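Local coordinates for LbaCas13a H328A (C2c2) (Lachnospiraceae bacterium NK4A179, PDB 5WLH), which is an engineered variant of an RNA-guided CRISPR-Cas13a nuclease that targets RNA and probably favours cleavage at A, here bound to its pre-crRNA, at residues L107-D111 and R112-K116; A956-I960 and T961-A965; N1040-L1043 and S1044-G1048. All blocks are in the same frame, centred on the assembly; numbering follows the deposited sequence.

Interaction 1 (L107-D111 and R112-K116); sequences LSVDD and RAFEK
V109 and D110 meet F114 where the chain makes a single turn of left-handed helix before starting the regular helix 115-130. D110, D111 and R112 all have positive phi, an unusual run, and the coil is held by backbone bonds: R112 N reaches S108 O at 2.9 Å, and A113 N reaches D110 O at 3.2 Å. A type I beta turn from R112 to E115 then leads into the helix.

F114 folds back over this turn. Its CG stands beside the backbone N (chi1 -47°), which swings one flank of the ring toward the preceding residues. There CD2 lies 4.0 Å from V109 CG1, and CE2 lies 3.7 Å from D110 CB, both side chains coming in at a slant. The carboxylate of D110 is turned 63° from the ring plane, and its OD2 forms a salt bridge with R151 of helix 146-155, the helix that also packs on F114. One face of the ring is covered by its own neighbour, with A113 CB 4.1 Å above the centre.

Across the turn, E115 runs out extended beyond CG and brings OE2 to 3.4 Å from S108 CB. This is contact with carbon; the hydroxyl of S108 turns instead to S104 O. A water bridges the chain inside the turn: it donates to L107 O and V109 O and accepts from F114 N at 2.8 Å.

Interaction 2 (A956-I960 and T961-A965); sequences AGVDI and TDVDA
D962 leans back onto D959 at the start of helix 960-974, just after a tight beta hairpin, strands 954-955 and 958-959, whose connecting residues A956 and G957 have the backbone angles of a type I' turn. D959 occupies the N-cap position, although its side chain makes no capping bond.

The D962 side chain can be followed outward. CB rests 3.4 Å from D959 O, the carbonyl that also receives V963 N at 3.0 Å, the first i to i+4 bond of the helix. With chi1 at -71°, CG is set beside the backbone N and heads back toward the strand, near D959 CB. At the tip, OD2 comes within 3.8 Å of D959 CB and takes a bond of 2.8 Å from a water, which in turn accepts from D959 N. The helix residue thus reaches the N-cap amide through a water, where a true capping box would do so directly. OD2 also has a salt bridge to R896.

The two aspartates lie side by side, pointing the same way, their carboxylate planes 33° apart. Away from the charges, V958 CG2 meets V963 CG2 at 3.5 Å, the two valines crossing at about a right angle, and D964 N donates to I960 O at 2.7 Å in a nearly straight bond.

With D959 OD2 and D962 OD2 4.2 Å apart, the two carboxylates should repel one another. The pair is probably tolerated because each has a cationic mate of its own, K954 for D959 and R896 for D962, and because the amino end of a helix favours negative charge.

Interaction 3 (N1040-L1043 and S1044-G1048); sequences NIIL and SKLYG
With chi1 at 88°, S1044 holds its OG between backbone N and carbonyl carbon, from where it turns back along the helix and donates to I1041 O at 2.9 Å. The same carbonyl accepts K1045 N at 3.0 Å from the same face of its plane, so two donors grip one oxygen, a familiar way for serine to satisfy its hydroxyl inside a buried helix. Replacing the serine with an alanine would probably leave I1041 O without its second donor.

One turn on, Y1047 (chi1 -50°) sends its ring obliquely across L1043, whose CD2 touches the ring edge in plane, 3.7 Å from CE2. L1046 CB covers one ring face, 3.7 Å above its centre. I1042 and L1046 run side by side in the same direction, CG2 to CD1 4.0 Å, while L1046 N bonds to I1042 O.

Helix 1039-1047 is packed on several sides. I1041, I1042 and K1045 touch tyrosines of helix 988-995, and K1045 makes a cation-pi contact with F985 and a hydrogen bond to Q516. L1043 meets M1109 of helix 1106-1145, and together with Y1047 it rests on P915, the first residue of helix 915-941.

In the fold
The three contacts are local and follow each other along the chain; interactions 1 and 2 lie where helices begin, while interaction 3 lies within helix 1039-1047. Interaction 1 lies far out, its centre about 52 Å from that of the chain, where helix 109-112 passes into helix 115-130. Interactions 2 and 3 are closer in, their centres about 29 Å apart; interaction 1 is about 65 Å from the former and 76 Å from the latter, across the chain's centre. Helix 915-941 touches both inner contacts. Their nearest atoms lie about 9 and 5 Å from the bound nucleic acid, against about 18 Å for interaction 1, so the inner pair lies nearer the RNA.

Interaction 1 (L107-D111 and R112-K116)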
loop_
_atom_site.group_PDB
_atom_site.type_symbol
_atom_site.label_atom_id
_atom_site.label_comp_id
_atom_site.label_asym_id
_atom_site.label_seq_id
_atom_site.Cartn_x
_atom_site.Cartn_y
_atom_site.Cartn_z
ATOM N N LEU A 107 -21.324 42.658 8.112
ATOM C CA LEU A 107 -22.034 42.733 6.846
ATOM C C LEU A 107 -23.530 42.472 6.981
ATOM O O LEU A 107 -24.273 42.707 6.022
ATOM C CB LEU A 107 -21.424 41.740 5.840
ATOM C CG LEU A 107 -19.914 41.872 5.594
ATOM C CD1 LEU A 107 -19.464 41.006 4.410
ATOM C CD2 LEU A 107 -19.493 43.331 5.384
ATOM N N SER A 108 -23.986 41.995 8.137
ATOM C CA SER A 108 -25.397 41.711 8.369
ATOM C C SER A 108 -26.105 42.855 9.087
ATOM O O SER A 108 -27.287 42.727 9.431
ATOM C CB SER A 108 -25.546 40.415 9.165
ATOM O OG SER A 108 -24.868 40.518 10.406
ATOM N N VAL A 109 -25.406 43.971 9.293
ATOM C CA VAL A 109 -25.936 45.103 10.038
ATOM C C VAL A 109 -27.246 45.614 9.425
ATOM O O VAL A 109 -27.513 45.447 8.225
ATOM C CB VAL A 109 -24.859 46.203 10.083
ATOM C CG1 VAL A 109 -24.549 46.696 8.674
ATOM C CG2 VAL A 109 -25.266 47.358 10.982
ATOM N N ASP A 110 -28.082 46.218 10.275
ATOM C CA ASP A 110 -29.348 46.807 9.847
ATOM C C ASP A 110 -30.283 45.733 9.294
ATOM O O ASP A 110 -30.804 45.841 8.184
ATOM C CB ASP A 110 -29.113 47.925 8.827
ATOM C CG ASP A 110 -30.168 49.018 8.890
ATOM O OD1 ASP A 110 -31.152 48.882 9.656
ATOM O OD2 ASP A 110 -30.009 50.020 8.161
ATOM N N ASP A 111 -30.466 44.671 10.082
ATOM C CA ASP A 111 -31.407 43.589 9.779
ATOM C C ASP A 111 -31.128 42.960 8.412
ATOM O O ASP A 111 -32.029 42.786 7.592
ATOM C CB ASP A 111 -32.859 44.078 9.871
ATOM C CG ASP A 111 -33.290 44.385 11.307
ATOM O OD1 ASP A 111 -32.880 43.660 12.241
ATOM O OD2 ASP A 111 -34.046 45.356 11.496
ATOM N N ARG A 112 -29.859 42.618 8.173
ATOM C CA ARG A 112 -29.423 41.898 6.971
ATOM C C ARG A 112 -29.735 42.654 5.681
ATOM O O ARG A 112 -29.764 42.053 4.608
ATOM C CB ARG A 112 -30.043 40.496 6.901
ATOM C CG ARG A 112 -30.001 39.700 8.196
ATOM C CD ARG A 112 -29.756 38.210 7.937
ATOM N NE ARG A 112 -29.955 37.389 9.133
ATOM C CZ ARG A 112 -31.105 37.251 9.796
ATOM N NH1 ARG A 112 -32.216 37.860 9.391
ATOM N NH2 ARG A 112 -31.148 36.478 10.874
ATOM N N ALA A 113 -29.950 43.971 5.760
ATOM C CA ALA A 113 -30.429 44.723 4.602
ATOM C C ALA A 113 -29.381 44.855 3.505
ATOM O O ALA A 113 -29.738 45.126 2.353
ATOM C CB ALA A 113 -30.892 46.118 5.028
ATOM N N PHE A 114 -28.105 44.669 3.829
ATOM C CA PHE A 114 -27.038 44.874 2.860
ATOM C C PHE A 114 -26.299 43.597 2.488
ATOM O O PHE A 114 -25.350 43.662 1.704
ATOM C CB PHE A 114 -26.056 45.916 3.398
ATOM C CG PHE A 114 -26.737 47.122 3.945
ATOM C CD1 PHE A 114 -27.591 47.863 3.138
ATOM C CD2 PHE A 114 -26.567 47.497 5.270
ATOM C CE1 PHE A 114 -28.245 48.981 3.642
ATOM C CE2 PHE A 114 -27.220 48.616 5.779
ATOM C CZ PHE A 114 -28.054 49.356 4.964
ATOM N N GLU A 115 -26.716 42.443 3.017
ATOM C CA GLU A 115 -26.028 41.193 2.707
ATOM C C GLU A 115 -25.987 40.945 1.206
ATOM O O GLU A 115 -24.949 40.549 0.663
ATOM C CB GLU A 115 -26.713 40.031 3.416
ATOM C CG GLU A 115 -26.450 39.974 4.899
ATOM C CD GLU A 115 -27.112 38.778 5.542
ATOM O OE1 GLU A 115 -28.043 38.216 4.921
ATOM O OE2 GLU A 115 -26.700 38.406 6.661
ATOM N N LYS A 116 -27.108 41.179 0.520
ATOM C CA LYS A 116 -27.154 40.973 -0.924
ATOM C C LYS A 116 -26.230 41.944 -1.649
ATOM O O LYS A 116 -25.541 41.559 -2.599
ATOM C CB LYS A 116 -28.590 41.117 -1.431
ATOM C CG LYS A 116 -29.380 39.806 -1.521
ATOM C CD LYS A 116 -28.835 38.884 -2.613
ATOM C CE LYS A 116 -28.745 37.436 -2.132
ATOM N NZ LYS A 116 -27.685 36.667 -2.849
HETATM O O HOH W 1 -26.789 43.751 6.160
#

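Interaction 2 (A956-I960 and T961-A965)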
loop_
_atom_site.group_PDB
_atom_site.type_symbol
_atom_site.label_atom_id
_atom_site.label_comp_id
_atom_site.label_asym_id
_atom_site.label_seq_id
_atom_site.Cartn_x
_atom_site.Cartn_y
_atom_site.Cartn_z
ATOM N N ALA A 956 -11.035 -16.115 -10.707
ATOM C CA ALA A 956 -10.329 -17.031 -11.601
ATOM C C ALA A 956 -11.140 -18.305 -11.835
ATOM O O ALA A 956 -10.596 -19.410 -11.901
ATOM C CB ALA A 956 -8.939 -17.359 -11.049
ATOM N N GLY A 957 -12.467 -18.150 -11.905
ATOM C CA GLY A 957 -13.374 -19.237 -12.200
ATOM C C GLY A 957 -13.879 -20.040 -11.016
ATOM O O GLY A 957 -14.734 -20.916 -11.206
ATOM N N VAL A 958 -13.390 -19.790 -9.802
ATOM C CA VAL A 958 -13.765 -20.617 -8.665
ATOM C C VAL A 958 -14.419 -19.757 -7.597
ATOM O O VAL A 958 -14.166 -18.552 -7.494
ATOM C CB VAL A 958 -12.560 -21.391 -8.090
ATOM C CG1 VAL A 958 -11.950 -22.292 -9.165
ATOM C CG2 VAL A 958 -11.526 -20.439 -7.555
ATOM N N ASP A 959 -15.265 -20.394 -6.795
ATOM C CA ASP A 959 -16.039 -19.683 -5.787
ATOM C C ASP A 959 -15.105 -19.112 -4.731
ATOM O O ASP A 959 -14.268 -19.838 -4.187
ATOM C CB ASP A 959 -17.040 -20.612 -5.097
ATOM C CG ASP A 959 -18.229 -20.962 -5.966
ATOM O OD1 ASP A 959 -18.317 -20.465 -7.111
ATOM O OD2 ASP A 959 -19.079 -21.743 -5.480
ATOM N N ILE A 960 -15.265 -17.819 -4.427
ATOM C CA ILE A 960 -14.446 -17.210 -3.383
ATOM C C ILE A 960 -14.648 -17.919 -2.052
ATOM O O ILE A 960 -13.703 -18.060 -1.264
ATOM C CB ILE A 960 -14.746 -15.707 -3.273
ATOM C CG1 ILE A 960 -14.183 -14.978 -4.494
ATOM C CG2 ILE A 960 -14.138 -15.126 -1.961
ATOM C CD1 ILE A 960 -14.762 -13.590 -4.699
ATOM N N THR A 961 -15.877 -18.381 -1.777
ATOM C CA THR A 961 -16.134 -19.115 -0.534
ATOM C C THR A 961 -15.290 -20.384 -0.452
ATOM O O THR A 961 -14.844 -20.766 0.631
ATOM C CB THR A 961 -17.629 -19.440 -0.404
ATOM O OG1 THR A 961 -18.382 -18.220 -0.427
ATOM C CG2 THR A 961 -17.925 -20.168 0.914
ATOM N N ASP A 962 -15.052 -21.053 -1.589
ATOM C CA ASP A 962 -14.175 -22.218 -1.581
ATOM C C ASP A 962 -12.724 -21.816 -1.386
ATOM O O ASP A 962 -11.989 -22.478 -0.646
ATOM C CB ASP A 962 -14.308 -23.014 -2.876
ATOM C CG ASP A 962 -15.631 -23.741 -2.974
ATOM O OD1 ASP A 962 -16.314 -23.891 -1.931
ATOM O OD2 ASP A 962 -15.977 -24.153 -4.091
ATOM N N VAL A 963 -12.288 -20.758 -2.071
ATOM C CA VAL A 963 -10.920 -20.283 -1.896
ATOM C C VAL A 963 -10.687 -19.932 -0.448
ATOM O O VAL A 963 -9.653 -20.275 0.138
ATOM C CB VAL A 963 -10.640 -19.076 -2.801
ATOM C CG1 VAL A 963 -9.193 -18.610 -2.585
ATOM C CG2 VAL A 963 -10.853 -19.474 -4.249
ATOM N N ASP A 964 -11.647 -19.210 0.135
ATOM C CA ASP A 964 -11.592 -18.836 1.536
ATOM C C ASP A 964 -11.395 -20.054 2.422
ATOM O O ASP A 964 -10.477 -20.091 3.247
ATOM C CB ASP A 964 -12.859 -18.074 1.907
ATOM C CG ASP A 964 -12.759 -17.401 3.262
ATOM O OD1 ASP A 964 -12.786 -18.121 4.287
ATOM O OD2 ASP A 964 -12.625 -16.154 3.313
ATOM N N ALA A 965 -12.236 -21.080 2.239
ATOM C CA ALA A 965 -12.148 -22.264 3.082
ATOM C C ALA A 965 -10.807 -22.954 2.916
ATOM O O ALA A 965 -10.248 -23.478 3.881
ATOM C CB ALA A 965 -13.285 -23.226 2.737
HETATM O O HOH W 2 -15.238 -23.293 -6.695
#

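Interaction 3 (N1040-L1043 and S1044-G1048)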
loop_
_atom_site.group_PDB
_atom_site.type_symbol
_atom_site.label_atom_id
_atom_site.label_comp_id
_atom_site.label_asym_id
_atom_site.label_seq_id
_atom_site.Cartn_x
_atom_site.Cartn_y
_atom_site.Cartn_z
ATOM N N ASN A 1040 8.176 -22.247 18.086
ATOM C CA ASN A 1040 8.811 -21.149 17.365
ATOM C C ASN A 1040 10.090 -21.598 16.668
ATOM O O ASN A 1040 10.426 -21.094 15.586
ATOM C CB ASN A 1040 9.093 -19.995 18.325
ATOM C CG ASN A 1040 7.816 -19.382 18.883
ATOM O OD1 ASN A 1040 6.756 -19.429 18.248
ATOM N ND2 ASN A 1040 7.906 -18.819 20.072
ATOM N N ILE A 1041 10.822 -22.533 17.269
ATOM C CA ILE A 1041 12.009 -23.072 16.612
ATOM C C ILE A 1041 11.618 -23.787 15.325
ATOM O O ILE A 1041 12.246 -23.598 14.281
ATOM C CB ILE A 1041 12.775 -24.006 17.568
ATOM C CG1 ILE A 1041 13.350 -23.207 18.743
ATOM C CG2 ILE A 1041 13.881 -24.750 16.821
ATOM C CD1 ILE A 1041 14.577 -22.428 18.421
ATOM N N ILE A 1042 10.576 -24.618 15.380
ATOM C CA ILE A 1042 10.185 -25.364 14.188
ATOM C C ILE A 1042 9.616 -24.415 13.135
ATOM O O ILE A 1042 9.922 -24.536 11.945
ATOM C CB ILE A 1042 9.199 -26.494 14.544
ATOM C CG1 ILE A 1042 9.951 -27.707 15.102
ATOM C CG2 ILE A 1042 8.486 -26.994 13.296
ATOM C CD1 ILE A 1042 10.489 -27.537 16.468
ATOM N N LEU A 1043 8.808 -23.432 13.558
ATOM C CA LEU A 1043 8.278 -22.470 12.594
ATOM C C LEU A 1043 9.402 -21.678 11.936
ATOM O O LEU A 1043 9.337 -21.360 10.743
ATOM C CB LEU A 1043 7.283 -21.532 13.279
ATOM C CG LEU A 1043 5.935 -22.140 13.664
ATOM C CD1 LEU A 1043 5.140 -21.136 14.468
ATOM C CD2 LEU A 1043 5.132 -22.600 12.434
ATOM N N SER A 1044 10.443 -21.340 12.696
ATOM C CA SER A 1044 11.576 -20.635 12.095
ATOM C C SER A 1044 12.346 -21.541 11.135
ATOM O O SER A 1044 12.896 -21.066 10.135
ATOM C CB SER A 1044 12.479 -20.086 13.200
ATOM O OG SER A 1044 13.436 -21.051 13.585
ATOM N N LYS A 1045 12.355 -22.849 11.399
ATOM C CA LYS A 1045 13.015 -23.798 10.503
ATOM C C LYS A 1045 12.232 -23.979 9.205
ATOM O O LYS A 1045 12.822 -24.091 8.127
ATOM C CB LYS A 1045 13.196 -25.139 11.216
ATOM C CG LYS A 1045 13.499 -26.333 10.306
ATOM C CD LYS A 1045 14.993 -26.528 10.116
ATOM C CE LYS A 1045 15.374 -28.009 9.981
ATOM N NZ LYS A 1045 14.247 -28.892 9.535
ATOM N N LEU A 1046 10.906 -24.028 9.284
ATOM C CA LEU A 1046 10.123 -24.276 8.075
ATOM C C LEU A 1046 9.997 -23.018 7.230
ATOM O O LEU A 1046 10.085 -23.079 5.996
ATOM C CB LEU A 1046 8.725 -24.773 8.435
ATOM C CG LEU A 1046 8.609 -26.081 9.217
ATOM C CD1 LEU A 1046 7.147 -26.384 9.529
ATOM C CD2 LEU A 1046 9.222 -27.193 8.411
ATOM N N TYR A 1047 9.763 -21.875 7.880
ATOM C CA TYR A 1047 9.377 -20.655 7.185
ATOM C C TYR A 1047 10.347 -19.494 7.355
ATOM O O TYR A 1047 10.285 -18.549 6.557
ATOM C CB TYR A 1047 7.975 -20.212 7.647
ATOM C CG TYR A 1047 6.949 -21.327 7.600
ATOM C CD1 TYR A 1047 6.560 -21.909 6.382
ATOM C CD2 TYR A 1047 6.365 -21.805 8.773
ATOM C CE1 TYR A 1047 5.621 -22.922 6.343
ATOM C CE2 TYR A 1047 5.442 -22.814 8.745
ATOM C CZ TYR A 1047 5.075 -23.377 7.533
ATOM O OH TYR A 1047 4.151 -24.374 7.516
ATOM N N GLY A 1048 11.234 -19.533 8.356
ATOM C CA GLY A 1048 12.220 -18.493 8.551
ATOM C C GLY A 1048 13.538 -18.796 7.864
ATOM O O GLY A 1048 13.709 -19.800 7.169
#